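Local structure of epidermin leader peptide processing serine protease EpiP (Staphylococcus aureus subsp. aureus, 3QFH) at residues G159-E164 and F206-T211; A223-N228 and K268-I273; G236-L241 and G301-V306; S344-N349 and H363-L368. The protein is a subtilisin-like serine endopeptidase that probably cleaves the leader peptide from the epidermin precursor. One frame throughout, in Å; residues are numbered along the deposited sequence.

Interaction 1. Residues G159-E164 and F206-T211; sequences GTEPEE and FGSKKT. With SO4 (sulfate ion), chain O.
The side chain of E161 leaves its backbone in the crowded position, with CG between N and the carbonyl carbon (chi1 41°). Beyond CG the chain is extended, so the carboxylate is carried straight into the loop 206-211. OE2 accepts from S208 N at 3.1 Å on its syn lone pair, and the bond is nearly straight (164°). K209 N adds a weak, bent bond to OE2. OE1 takes the backbone N of F157 outside the contact. It also receives a short bond from a water, 2.5 Å from E161 OE1. That water accepts from G207 N and K209 N and donates to K210 O, so four bonds fix it in the curve of the loop. A type I turn from E161 to E164 brings the second acid in, closed by E164 N to E161 O at 3.1 Å. In this subtilisin-like fold, 206-211 links strand 200-204 of the parallel sheet to helix 213-225. In subtilisins the matching loop lies on the nonprime side of the substrate cleft, and the same is probable here. E164 is bent at chi2 (-66°), which sets OE1 3.1 Å from CA of G207, a residue with no side chain to block the approach. OE1 also forms a salt bridge with R204, which probably keeps E164 charged. K209 crosses E161 obliquely, its CG 3.3 Å from E161 OE2. Bends at chi2 and chi3 then turn the lysine away, and NZ reaches a sulfate ion at 2.8 Å from O3, with a weaker bond to O2.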
loop_
_atom_site.group_PDB
_atom_site.type_symbol
_atom_site.label_atom_id
_atom_site.label_comp_id
_atom_site.label_asym_id
_atom_site.label_seq_id
_atom_site.Cartn_x
_atom_site.Cartn_y
_atom_site.Cartn_z
ATOM N N GLY A 159 -22.763 0.929 3.259
ATOM C CA GLY A 159 -23.799 1.940 3.449
ATOM C C GLY A 159 -23.998 2.442 4.879
ATOM O O GLY A 159 -24.975 3.132 5.147
ATOM N N THR A 160 -23.069 2.121 5.784
ATOM C CA THR A 160 -23.174 2.503 7.203
ATOM C C THR A 160 -22.503 3.818 7.605
ATOM O O THR A 160 -22.273 4.040 8.791
ATOM C CB THR A 160 -22.591 1.407 8.137
ATOM O OG1 THR A 160 -21.165 1.362 8.017
ATOM C CG2 THR A 160 -23.184 0.047 7.826
ATOM N N GLU A 161 -22.159 4.677 6.653
ATOM C CA GLU A 161 -21.578 5.989 6.995
ATOM C C GLU A 161 -22.142 7.069 6.050
ATOM O O GLU A 161 -21.547 7.388 5.028
ATOM C CB GLU A 161 -20.026 5.948 7.099
ATOM C CG GLU A 161 -19.297 5.135 6.070
ATOM C CD GLU A 161 -17.752 5.005 6.307
ATOM O OE1 GLU A 161 -17.096 4.307 5.495
ATOM O OE2 GLU A 161 -17.193 5.572 7.276
ATOM N N PRO A 162 -23.312 7.640 6.412
ATOM C CA PRO A 162 -24.035 8.606 5.577
ATOM C C PRO A 162 -23.305 9.925 5.291
ATOM O O PRO A 162 -23.673 10.631 4.356
ATOM C CB PRO A 162 -25.352 8.828 6.344
ATOM C CG PRO A 162 -25.055 8.473 7.734
ATOM C CD PRO A 162 -23.998 7.407 7.696
ATOM N N GLU A 163 -22.288 10.247 6.086
ATOM C CA GLU A 163 -21.451 11.436 5.855
ATOM C C GLU A 163 -20.590 11.300 4.577
ATOM O O GLU A 163 -20.131 12.297 4.022
ATOM C CB GLU A 163 -20.549 11.740 7.069
ATOM C CG GLU A 163 -19.664 10.572 7.546
ATOM C CD GLU A 163 -20.467 9.424 8.188
ATOM O OE1 GLU A 163 -19.856 8.504 8.773
ATOM O OE2 GLU A 163 -21.711 9.450 8.121
ATOM N N GLU A 164 -20.368 10.071 4.117
ATOM C CA GLU A 164 -19.613 9.856 2.883
ATOM C C GLU A 164 -20.503 10.149 1.695
ATOM O O GLU A 164 -21.416 9.387 1.379
ATOM C CB GLU A 164 -19.074 8.431 2.809
ATOM C CG GLU A 164 -17.910 8.171 3.743
ATOM C CD GLU A 164 -16.636 8.970 3.385
ATOM O OE1 GLU A 164 -15.754 9.081 4.264
ATOM O OE2 GLU A 164 -16.506 9.487 2.245
ATOM N N PHE A 206 -10.551 4.901 2.538
ATOM C CA PHE A 206 -11.122 4.773 3.870
ATOM C C PHE A 206 -11.942 5.991 4.206
ATOM O O PHE A 206 -11.548 7.124 3.902
ATOM C CB PHE A 206 -10.066 4.685 4.962
ATOM C CG PHE A 206 -9.350 3.373 5.046
ATOM C CD1 PHE A 206 -9.824 2.365 5.884
ATOM C CD2 PHE A 206 -8.164 3.167 4.354
ATOM C CE1 PHE A 206 -9.148 1.157 5.993
ATOM C CE2 PHE A 206 -7.479 1.960 4.464
ATOM C CZ PHE A 206 -7.975 0.956 5.287
ATOM N N GLY A 207 -13.088 5.748 4.825
ATOM C CA GLY A 207 -13.901 6.804 5.386
ATOM C C GLY A 207 -13.440 6.860 6.832
ATOM O O GLY A 207 -12.278 7.133 7.103
ATOM N N SER A 208 -14.346 6.576 7.763
ATOM C CA SER A 208 -14.010 6.528 9.183
ATOM C C SER A 208 -14.054 5.082 9.668
ATOM O O SER A 208 -13.642 4.784 10.774
ATOM C CB SER A 208 -15.019 7.353 9.974
ATOM O OG SER A 208 -15.158 8.644 9.395
ATOM N N LYS A 209 -14.565 4.196 8.820
ATOM C CA LYS A 209 -14.744 2.799 9.144
ATOM C C LYS A 209 -13.713 1.920 8.403
ATOM O O LYS A 209 -12.516 2.267 8.320
ATOM C CB LYS A 209 -16.179 2.391 8.771
ATOM C CG LYS A 209 -17.303 3.148 9.487
ATOM C CD LYS A 209 -17.675 2.543 10.847
ATOM C CE LYS A 209 -16.531 2.550 11.859
ATOM N NZ LYS A 209 -16.984 2.164 13.256
ATOM N N LYS A 210 -14.173 0.784 7.873
ATOM C CA LYS A 210 -13.301 -0.143 7.166
ATOM C C LYS A 210 -13.237 0.178 5.677
ATOM O O LYS A 210 -13.957 1.035 5.169
ATOM C CB LYS A 210 -13.794 -1.588 7.376
ATOM C CG LYS A 210 -13.770 -2.040 8.834
ATOM C CD LYS A 210 -14.293 -3.463 9.002
ATOM C CE LYS A 210 -14.202 -3.901 10.459
ATOM N NZ LYS A 210 -14.690 -5.301 10.696
ATOM N N THR A 211 -12.348 -0.516 4.992
ATOM C CA THR A 211 -12.200 -0.382 3.550
ATOM C C THR A 211 -12.702 -1.685 2.919
ATOM O O THR A 211 -12.947 -2.669 3.620
ATOM C CB THR A 211 -10.730 -0.122 3.171
ATOM O OG1 THR A 211 -10.622 0.181 1.771
ATOM C CG2 THR A 211 -9.859 -1.340 3.511
HETATM S S SO4 O . -17.472 4.376 15.827
HETATM O O1 SO4 O . -18.652 5.104 16.275
HETATM O O2 SO4 O . -17.724 2.942 15.940
HETATM O O3 SO4 O . -17.200 4.717 14.429
HETATM O O4 SO4 O . -16.320 4.742 16.644
HETATM O O HOH W 1 -14.653 3.705 5.756
#

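Interaction 2. Residues A223-N228 and K268-I273; sequences AANDGN and KKKKSI
The flat groups here are the carboxamides of N225 and N228 and the peptide carbonyl of N228. The N228 carboxamide has A223 O close to its plane, with ND2 donating at 3.0 Å; its OD1 goes to T201. The N228 carbonyl is met from above its plane, where S272 OG donates to N228 O at 2.6 Å. This short bond lies about 35° out of the carbonyl plane and so is not on a lone pair. S272 OG stands beside its own backbone N (chi1 -66°), and so points across to the other segment. A water joins the two segments a second time. It lies 2.6 Å from S272 OG and also reaches A224 O and K270 O, the carbonyls near both helix ends. Both helices stop in a Schellman motif, with G227 and K271 at positive phi. A223 O accepts N228 N in the first motif and also takes the side-chain ND2 of N228. Between the ends, A224 CB rests against K270 CB at 4.1 Å. K270 bends at chi2 and chi3 and passes obliquely across N225, its CE 3.6 Å from N225 OD1. That oxygen is hydrogen-bonded to Y266. The contact thus joins the C-terminal ends of helices 213-225 and 254-269. The chain runs from them into the adjacent parallel strands 230-233 and 273-277, as in Rossmann-like beta-alpha-beta folds. S272 packs on I231, I273 bonds through its backbone to Q229 and I231, and K271 and I273 touch helix 406-416.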
loop_
_atom_site.group_PDB
_atom_site.type_symbol
_atom_site.label_atom_id
_atom_site.label_comp_id
_atom_site.label_asym_id
_atom_site.label_seq_id
_atom_site.Cartn_x
_atom_site.Cartn_y
_atom_site.Cartn_z
ATOM N N ALA A 223 -5.085 4.959 -10.266
ATOM C CA ALA A 223 -3.708 5.456 -10.141
ATOM C C ALA A 223 -2.916 5.166 -11.414
ATOM O O ALA A 223 -2.190 6.036 -11.914
ATOM C CB ALA A 223 -3.012 4.830 -8.934
ATOM N N ALA A 224 -3.062 3.948 -11.920
ATOM C CA ALA A 224 -2.396 3.531 -13.139
ATOM C C ALA A 224 -2.932 4.315 -14.332
ATOM O O ALA A 224 -2.164 4.698 -15.219
ATOM C CB ALA A 224 -2.553 2.031 -13.358
ATOM N N ASN A 225 -4.241 4.561 -14.370
ATOM C CA ASN A 225 -4.809 5.356 -15.474
ATOM C C ASN A 225 -4.375 6.813 -15.420
ATOM O O ASN A 225 -4.293 7.472 -16.453
ATOM C CB ASN A 225 -6.344 5.283 -15.516
ATOM C CG ASN A 225 -6.858 3.949 -16.051
ATOM O OD1 ASN A 225 -6.114 3.181 -16.670
ATOM N ND2 ASN A 225 -8.136 3.669 -15.810
ATOM N N ASP A 226 -4.147 7.318 -14.215
ATOM C CA ASP A 226 -3.706 8.701 -14.013
ATOM C C ASP A 226 -2.203 8.906 -14.300
ATOM O O ASP A 226 -1.705 10.013 -14.174
ATOM C CB ASP A 226 -4.035 9.181 -12.588
ATOM C CG ASP A 226 -5.538 9.434 -12.361
ATOM O OD1 ASP A 226 -6.323 9.409 -13.331
ATOM O OD2 ASP A 226 -5.926 9.681 -11.188
ATOM N N GLY A 227 -1.486 7.845 -14.660
ATOM C CA GLY A 227 -0.077 7.958 -15.017
ATOM C C GLY A 227 0.916 7.965 -13.870
ATOM O O GLY A 227 2.061 8.374 -14.051
ATOM N N ASN A 228 0.485 7.520 -12.693
ATOM C CA ASN A 228 1.377 7.394 -11.539
ATOM C C ASN A 228 2.188 6.142 -11.738
ATOM O O ASN A 228 1.653 5.042 -11.659
ATOM C CB ASN A 228 0.579 7.238 -10.253
ATOM C CG ASN A 228 -0.254 8.433 -9.947
ATOM O OD1 ASN A 228 0.258 9.465 -9.524
ATOM N ND2 ASN A 228 -1.562 8.298 -10.118
ATOM N N LYS A 268 0.685 -2.968 -14.025
ATOM C CA LYS A 268 1.923 -3.377 -14.699
ATOM C C LYS A 268 1.829 -3.133 -16.211
ATOM O O LYS A 268 2.761 -2.630 -16.811
ATOM C CB LYS A 268 2.227 -4.843 -14.443
ATOM C CG LYS A 268 3.512 -5.355 -15.118
ATOM C CD LYS A 268 3.544 -6.881 -15.067
ATOM C CE LYS A 268 4.690 -7.484 -15.882
ATOM N NZ LYS A 268 6.010 -7.083 -15.339
ATOM N N LYS A 269 0.691 -3.465 -16.808
ATOM C CA LYS A 269 0.485 -3.249 -18.238
ATOM C C LYS A 269 0.564 -1.749 -18.570
ATOM O O LYS A 269 1.016 -1.378 -19.623
ATOM C CB LYS A 269 -0.864 -3.814 -18.685
ATOM C CG LYS A 269 -1.110 -3.681 -20.192
ATOM C CD LYS A 269 -2.501 -4.176 -20.613
ATOM C CE LYS A 269 -3.602 -3.280 -20.050
ATOM N NZ LYS A 269 -4.938 -3.586 -20.637
ATOM N N LYS A 270 0.133 -0.906 -17.649
ATOM C CA LYS A 270 0.189 0.537 -17.830
ATOM C C LYS A 270 1.555 1.129 -17.465
ATOM O O LYS A 270 1.702 2.349 -17.455
ATOM C CB LYS A 270 -0.890 1.226 -16.979
ATOM C CG LYS A 270 -2.306 0.715 -17.200
ATOM C CD LYS A 270 -2.837 0.948 -18.596
ATOM C CE LYS A 270 -3.291 2.370 -18.810
ATOM N NZ LYS A 270 -4.040 2.439 -20.096
ATOM N N LYS A 271 2.526 0.278 -17.136
ATOM C CA LYS A 271 3.884 0.703 -16.799
ATOM C C LYS A 271 3.969 1.361 -15.426
ATOM O O LYS A 271 4.714 2.331 -15.264
ATOM C CB LYS A 271 4.469 1.671 -17.849
ATOM C CG LYS A 271 4.373 1.201 -19.304
ATOM C CD LYS A 271 5.156 -0.056 -19.545
ATOM C CE LYS A 271 5.125 -0.447 -21.032
ATOM N NZ LYS A 271 5.925 -1.664 -21.285
ATOM N N SER A 272 3.182 0.870 -14.463
ATOM C CA SER A 272 3.259 1.346 -13.094
ATOM C C SER A 272 3.776 0.191 -12.257
ATOM O O SER A 272 3.511 -0.978 -12.571
ATOM C CB SER A 272 1.915 1.787 -12.535
ATOM O OG SER A 272 1.417 2.921 -13.209
ATOM N N ILE A 273 4.543 0.528 -11.232
ATOM C CA ILE A 273 5.082 -0.439 -10.290
ATOM C C ILE A 273 4.215 -0.353 -9.039
ATOM O O ILE A 273 3.908 0.759 -8.572
ATOM C CB ILE A 273 6.543 -0.048 -9.852
ATOM C CG1 ILE A 273 7.441 0.212 -11.061
ATOM C CG2 ILE A 273 7.138 -1.109 -8.932
ATOM C CD1 ILE A 273 8.811 0.787 -10.687
HETATM O O HOH W 2 0.798 4.437 -15.270
#

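Interaction 3. Residues G236-L241 and G301-V306; sequences GSYIIL and GEVKDV
Strands 237-241 and 302-306 run antiparallel, their axes 4.5 Å apart at closest and 145° between their directions. The hydrogen-bonded pair I239-K304 lies at the centre: I239 N to K304 O and K304 N to I239 O are both 2.9 Å. V306 N to S237 O is almost perfectly straight (179°), and L241 N to E302 O runs nearly along the C=O axis. The return bonds at the two ends are weak. One face carries Y238, I240, V303 and D305. The Y238 ring crosses D305 obliquely, with CE1 3.9 Å from D305 CB and ring and carboxylate planes 27° apart. D305 OD1 lies over a face of that ring. The polar ends are held from outside: Y238 OH by D281 and N330, D305 OD2 by Y335 and N330. Together the strands make a separate two-stranded ribbon beside the main parallel sheet of the subtilase fold. In subtilisins the segments matching its G236 and V306 end border the S1 pocket, and a like role is probable here. V303 CG1 meets Y238 CB at 3.8 Å, and V303 CG2 meets I240 CG1 at 4.1 Å. On the other face I239 CG2 presses on V306 CG1 at 3.5 Å, a tight fit. L241 CD2 lies 3.7 Å from K304 CG. Y257 and L260 of helix 254-269 pack on this face.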
loop_
_atom_site.group_PDB
_atom_site.type_symbol
_atom_site.label_atom_id
_atom_site.label_comp_id
_atom_site.label_asym_id
_atom_site.label_seq_id
_atom_site.Cartn_x
_atom_site.Cartn_y
_atom_site.Cartn_z
ATOM N N GLY A 236 -2.878 -4.132 4.062
ATOM C CA GLY A 236 -2.770 -5.551 3.886
ATOM C C GLY A 236 -4.071 -6.166 4.337
ATOM O O GLY A 236 -4.936 -5.484 4.891
ATOM N N SER A 237 -4.222 -7.449 4.077
ATOM C CA SER A 237 -5.389 -8.167 4.519
ATOM C C SER A 237 -5.113 -9.633 4.329
ATOM O O SER A 237 -4.383 -10.030 3.417
ATOM C CB SER A 237 -6.622 -7.790 3.700
ATOM O OG SER A 237 -6.518 -8.336 2.404
ATOM N N TYR A 238 -5.688 -10.443 5.196
ATOM C CA TYR A 238 -5.549 -11.861 5.075
ATOM C C TYR A 238 -6.826 -12.297 4.410
ATOM O O TYR A 238 -7.924 -12.063 4.929
ATOM C CB TYR A 238 -5.328 -12.507 6.425
ATOM C CG TYR A 238 -4.027 -12.077 7.029
ATOM C CD1 TYR A 238 -2.844 -12.707 6.679
ATOM C CD2 TYR A 238 -3.968 -11.021 7.927
ATOM C CE1 TYR A 238 -1.639 -12.314 7.211
ATOM C CE2 TYR A 238 -2.756 -10.622 8.474
ATOM C CZ TYR A 238 -1.593 -11.278 8.105
ATOM O OH TYR A 238 -0.379 -10.897 8.628
ATOM N N ILE A 239 -6.675 -12.914 3.247
ATOM C CA ILE A 239 -7.801 -13.303 2.438
ATOM C C ILE A 239 -7.896 -14.821 2.351
ATOM O O ILE A 239 -6.880 -15.515 2.319
ATOM C CB ILE A 239 -7.655 -12.657 1.033
ATOM C CG1 ILE A 239 -8.962 -12.705 0.257
ATOM C CG2 ILE A 239 -6.491 -13.285 0.252
ATOM C CD1 ILE A 239 -8.911 -11.906 -1.014
ATOM N N ILE A 240 -9.129 -15.324 2.348
ATOM C CA ILE A 240 -9.394 -16.745 2.218
ATOM C C ILE A 240 -9.742 -17.052 0.764
ATOM O O ILE A 240 -10.576 -16.370 0.162
ATOM C CB ILE A 240 -10.582 -17.196 3.126
ATOM C CG1 ILE A 240 -10.293 -16.879 4.596
ATOM C CG2 ILE A 240 -10.846 -18.675 2.951
ATOM C CD1 ILE A 240 -11.458 -17.126 5.527
ATOM N N LEU A 241 -9.076 -18.047 0.192
ATOM C CA LEU A 241 -9.379 -18.489 -1.166
ATOM C C LEU A 241 -9.243 -19.992 -1.190
ATOM O O LEU A 241 -8.400 -20.560 -0.488
ATOM C CB LEU A 241 -8.486 -17.853 -2.227
ATOM C CG LEU A 241 -7.012 -18.225 -2.266
ATOM C CD1 LEU A 241 -6.391 -17.772 -3.580
ATOM C CD2 LEU A 241 -6.292 -17.629 -1.064
ATOM N N GLY A 301 -9.066 -24.922 1.670
ATOM C CA GLY A 301 -8.790 -23.896 2.662
ATOM C C GLY A 301 -7.380 -23.318 2.665
ATOM O O GLY A 301 -6.438 -23.996 3.051
ATOM N N GLU A 302 -7.229 -22.070 2.226
ATOM C CA GLU A 302 -5.929 -21.367 2.305
ATOM C C GLU A 302 -6.090 -19.873 2.543
ATOM O O GLU A 302 -6.961 -19.231 1.962
ATOM C CB GLU A 302 -5.044 -21.583 1.069
ATOM C CG GLU A 302 -4.319 -22.932 1.023
ATOM C CD GLU A 302 -3.066 -22.915 0.129
ATOM O OE1 GLU A 302 -2.583 -21.812 -0.238
ATOM O OE2 GLU A 302 -2.544 -24.011 -0.180
ATOM N N VAL A 303 -5.238 -19.334 3.411
ATOM C CA VAL A 303 -5.234 -17.918 3.724
ATOM C C VAL A 303 -3.967 -17.276 3.151
ATOM O O VAL A 303 -2.888 -17.850 3.248
ATOM C CB VAL A 303 -5.292 -17.691 5.236
ATOM C CG1 VAL A 303 -5.151 -16.225 5.559
ATOM C CG2 VAL A 303 -6.596 -18.241 5.796
ATOM N N LYS A 304 -4.099 -16.099 2.555
ATOM C CA LYS A 304 -2.942 -15.398 1.984
ATOM C C LYS A 304 -2.864 -13.950 2.435
ATOM O O LYS A 304 -3.889 -13.299 2.644
ATOM C CB LYS A 304 -2.972 -15.436 0.459
ATOM C CG LYS A 304 -2.828 -16.823 -0.141
ATOM C CD LYS A 304 -2.377 -16.768 -1.600
ATOM C CE LYS A 304 -0.924 -16.284 -1.723
ATOM N NZ LYS A 304 -0.450 -16.175 -3.130
ATOM N N ASP A 305 -1.638 -13.459 2.591
ATOM C CA ASP A 305 -1.389 -12.076 2.965
ATOM C C ASP A 305 -1.354 -11.311 1.639
ATOM O O ASP A 305 -0.442 -11.509 0.854
ATOM C CB ASP A 305 -0.051 -11.990 3.714
ATOM C CG ASP A 305 0.272 -10.591 4.221
ATOM O OD1 ASP A 305 -0.598 -9.703 4.162
ATOM O OD2 ASP A 305 1.418 -10.386 4.695
ATOM N N VAL A 306 -2.353 -10.463 1.381
ATOM C CA VAL A 306 -2.435 -9.751 0.104
ATOM C C VAL A 306 -2.558 -8.230 0.273
ATOM O O VAL A 306 -3.117 -7.743 1.248
ATOM C CB VAL A 306 -3.600 -10.279 -0.762
ATOM C CG1 VAL A 306 -3.563 -11.799 -0.815
ATOM C CG2 VAL A 306 -4.934 -9.803 -0.253
#

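Interaction 4. Residues S344-N349 and H363-L368; sequences SFAYLN and HKENIL
A single carboxylate, that of E365 at the end of one helix, takes two backbone N-H groups from the first turn of another. E365 OE2 accepts from Y347 N at 2.8 Å, and the bond is close to straight (167°). E365 OE1 accepts from L348 N at 3.2 Å. Both oxygens use their syn lone pairs, so the group sits like a fork on the helix start. CG of E365 stands in the crowded position (chi1 69°) and the chain is extended beyond it. OE1 also takes a bond from W356 NE1. The buried negative charge faces a helix N terminus, which would probably favour the ionised form. The backbone joins in, as S344 N donates to E365 O at 2.8 Å. S344 OG, anti to its own N, accepts from A346 N at 3.0 Å in an ST turn and also bonds to E327. Y347 CB is tight against the carboxylate, 3.2 Å from E365 OE1. Its ring lies obliquely to that group, the planes 38° apart. Further out, a water links the two segments, 3.0 Å from Y347 OH and 2.7 Å from K364 NZ. The F345 ring and the N366 amide cross at about a right angle. The contact closes the helical excursion after strand 338-341, the outermost strand of the parallel sheet, by tying the start of helix 346-358 to the end of helix 361-365. From there the chain enters strand 367-370, which pairs antiparallel with 376-379, while N366 O bonds to W103 of helix 103-108.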
loop_
_atom_site.group_PDB
_atom_site.type_symbol
_atom_site.label_atom_id
_atom_site.label_comp_id
_atom_site.label_asym_id
_atom_site.label_seq_id
_atom_site.Cartn_x
_atom_site.Cartn_y
_atom_site.Cartn_z
ATOM N N SER A 344 10.428 -0.175 15.705
ATOM C CA SER A 344 10.357 -1.300 16.617
ATOM C C SER A 344 9.724 -0.853 17.933
ATOM O O SER A 344 9.671 0.352 18.228
ATOM C CB SER A 344 11.775 -1.825 16.904
ATOM O OG SER A 344 11.769 -2.828 17.917
ATOM N N PHE A 345 9.249 -1.828 18.707
ATOM C CA PHE A 345 8.692 -1.574 20.032
ATOM C C PHE A 345 9.447 -2.391 21.065
ATOM O O PHE A 345 8.959 -2.579 22.181
ATOM C CB PHE A 345 7.181 -1.876 20.100
ATOM C CG PHE A 345 6.342 -0.918 19.298
ATOM C CD1 PHE A 345 6.179 0.380 19.713
ATOM C CD2 PHE A 345 5.725 -1.320 18.135
ATOM C CE1 PHE A 345 5.423 1.287 18.955
ATOM C CE2 PHE A 345 4.960 -0.433 17.389
ATOM C CZ PHE A 345 4.808 0.870 17.808
ATOM N N ALA A 346 10.656 -2.843 20.708
ATOM C CA ALA A 346 11.479 -3.649 21.627
ATOM C C ALA A 346 11.728 -2.915 22.938
ATOM O O ALA A 346 11.605 -3.481 23.997
ATOM C CB ALA A 346 12.794 -4.041 20.976
ATOM N N TYR A 347 12.079 -1.639 22.855
ATOM C CA TYR A 347 12.325 -0.859 24.047
ATOM C C TYR A 347 11.098 -0.725 24.928
ATOM O O TYR A 347 11.201 -0.827 26.145
ATOM C CB TYR A 347 12.801 0.539 23.707
ATOM C CG TYR A 347 14.227 0.643 23.280
ATOM C CD1 TYR A 347 15.253 -0.010 23.995
ATOM C CD2 TYR A 347 14.580 1.480 22.245
ATOM C CE1 TYR A 347 16.576 0.134 23.619
ATOM C CE2 TYR A 347 15.882 1.639 21.876
ATOM C CZ TYR A 347 16.874 0.974 22.551
ATOM O OH TYR A 347 18.150 1.162 22.139
ATOM N N LEU A 348 9.955 -0.473 24.307
ATOM C CA LEU A 348 8.690 -0.332 25.016
ATOM C C LEU A 348 8.387 -1.602 25.770
ATOM O O LEU A 348 8.068 -1.570 26.961
ATOM C CB LEU A 348 7.554 -0.000 24.042
ATOM C CG LEU A 348 6.123 0.004 24.601
ATOM C CD1 LEU A 348 6.004 1.000 25.731
ATOM C CD2 LEU A 348 5.121 0.310 23.487
ATOM N N ASN A 349 8.527 -2.729 25.086
ATOM C CA ASN A 349 8.292 -4.028 25.721
ATOM C C ASN A 349 9.320 -4.324 26.817
ATOM O O ASN A 349 8.998 -4.987 27.793
ATOM C CB ASN A 349 8.287 -5.143 24.670
ATOM C CG ASN A 349 7.146 -4.981 23.646
ATOM O OD1 ASN A 349 6.018 -4.669 24.011
ATOM N ND2 ASN A 349 7.447 -5.205 22.375
ATOM N N HIS A 363 11.882 7.744 20.778
ATOM C CA HIS A 363 12.531 8.531 19.721
ATOM C C HIS A 363 13.593 7.761 18.932
ATOM O O HIS A 363 13.843 8.053 17.765
ATOM C CB HIS A 363 13.162 9.795 20.329
ATOM C CG HIS A 363 12.200 10.604 21.152
ATOM N ND1 HIS A 363 11.924 10.310 22.473
ATOM C CD2 HIS A 363 11.439 11.678 20.836
ATOM C CE1 HIS A 363 11.043 11.180 22.934
ATOM N NE2 HIS A 363 10.731 12.016 21.959
ATOM N N LYS A 364 14.233 6.816 19.597
ATOM C CA LYS A 364 15.262 5.999 18.995
ATOM C C LYS A 364 14.719 4.868 18.112
ATOM O O LYS A 364 15.341 4.550 17.096
ATOM C CB LYS A 364 16.145 5.394 20.092
ATOM C CG LYS A 364 16.970 6.430 20.844
ATOM C CD LYS A 364 17.798 5.770 21.939
ATOM C CE LYS A 364 18.654 6.790 22.697
ATOM N NZ LYS A 364 19.378 6.170 23.851
ATOM N N GLU A 365 13.566 4.293 18.479
ATOM C CA GLU A 365 13.023 3.133 17.763
ATOM C C GLU A 365 11.743 3.376 16.943
ATOM O O GLU A 365 11.282 2.461 16.263
ATOM C CB GLU A 365 12.804 1.953 18.734
ATOM C CG GLU A 365 11.666 2.133 19.766
ATOM C CD GLU A 365 11.465 0.883 20.651
ATOM O OE1 GLU A 365 10.521 0.883 21.468
ATOM O OE2 GLU A 365 12.243 -0.105 20.536
ATOM N N ASN A 366 11.144 4.563 17.034
ATOM C CA ASN A 366 9.969 4.868 16.213
ATOM C C ASN A 366 10.317 5.890 15.146
ATOM O O ASN A 366 11.335 6.575 15.229
ATOM C CB ASN A 366 8.758 5.317 17.041
ATOM C CG ASN A 366 8.084 4.157 17.812
ATOM O OD1 ASN A 366 8.517 2.996 17.762
ATOM N ND2 ASN A 366 7.002 4.476 18.495
ATOM N N ILE A 367 9.434 5.990 14.165
ATOM C CA ILE A 367 9.590 6.848 13.013
ATOM C C ILE A 367 8.840 8.174 13.174
ATOM O O ILE A 367 7.623 8.196 13.367
ATOM C CB ILE A 367 8.989 6.162 11.769
ATOM C CG1 ILE A 367 9.545 4.723 11.579
ATOM C CG2 ILE A 367 9.174 7.043 10.531
ATOM C CD1 ILE A 367 10.995 4.621 11.274
ATOM N N LEU A 368 9.572 9.270 13.040
ATOM C CA LEU A 368 8.997 10.580 13.127
ATOM C C LEU A 368 8.375 10.886 11.772
ATOM O O LEU A 368 9.043 10.794 10.747
ATOM C CB LEU A 368 10.092 11.599 13.487
ATOM C CG LEU A 368 9.687 13.076 13.552
ATOM C CD1 LEU A 368 8.562 13.334 14.567
ATOM C CD2 LEU A 368 10.896 13.912 13.872
HETATM O O HOH W 3 19.578 3.524 23.265
#

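Overall arrangement
From the N terminus, interaction 1 comes first. It closes a loop of 41 residues holding helix 177-186 and strand 200-204, and it is complete before the others begin. Interactions 2 and 3 then cross: 236-241 lies between 223-228 and 268-273, and 301-306 follows both. Interaction 2 closes 39 residues and joins two helix ends beside adjacent parallel strands. Interaction 3 closes 59 and forms the two-stranded ribbon. Helix 254-269 connects them: it ends in interaction 2 and packs on one face of the ribbon of interaction 3. Interaction 4 is last and most local, closing 13 residues and joining helices 346-358 and 361-365. No two contacts touch.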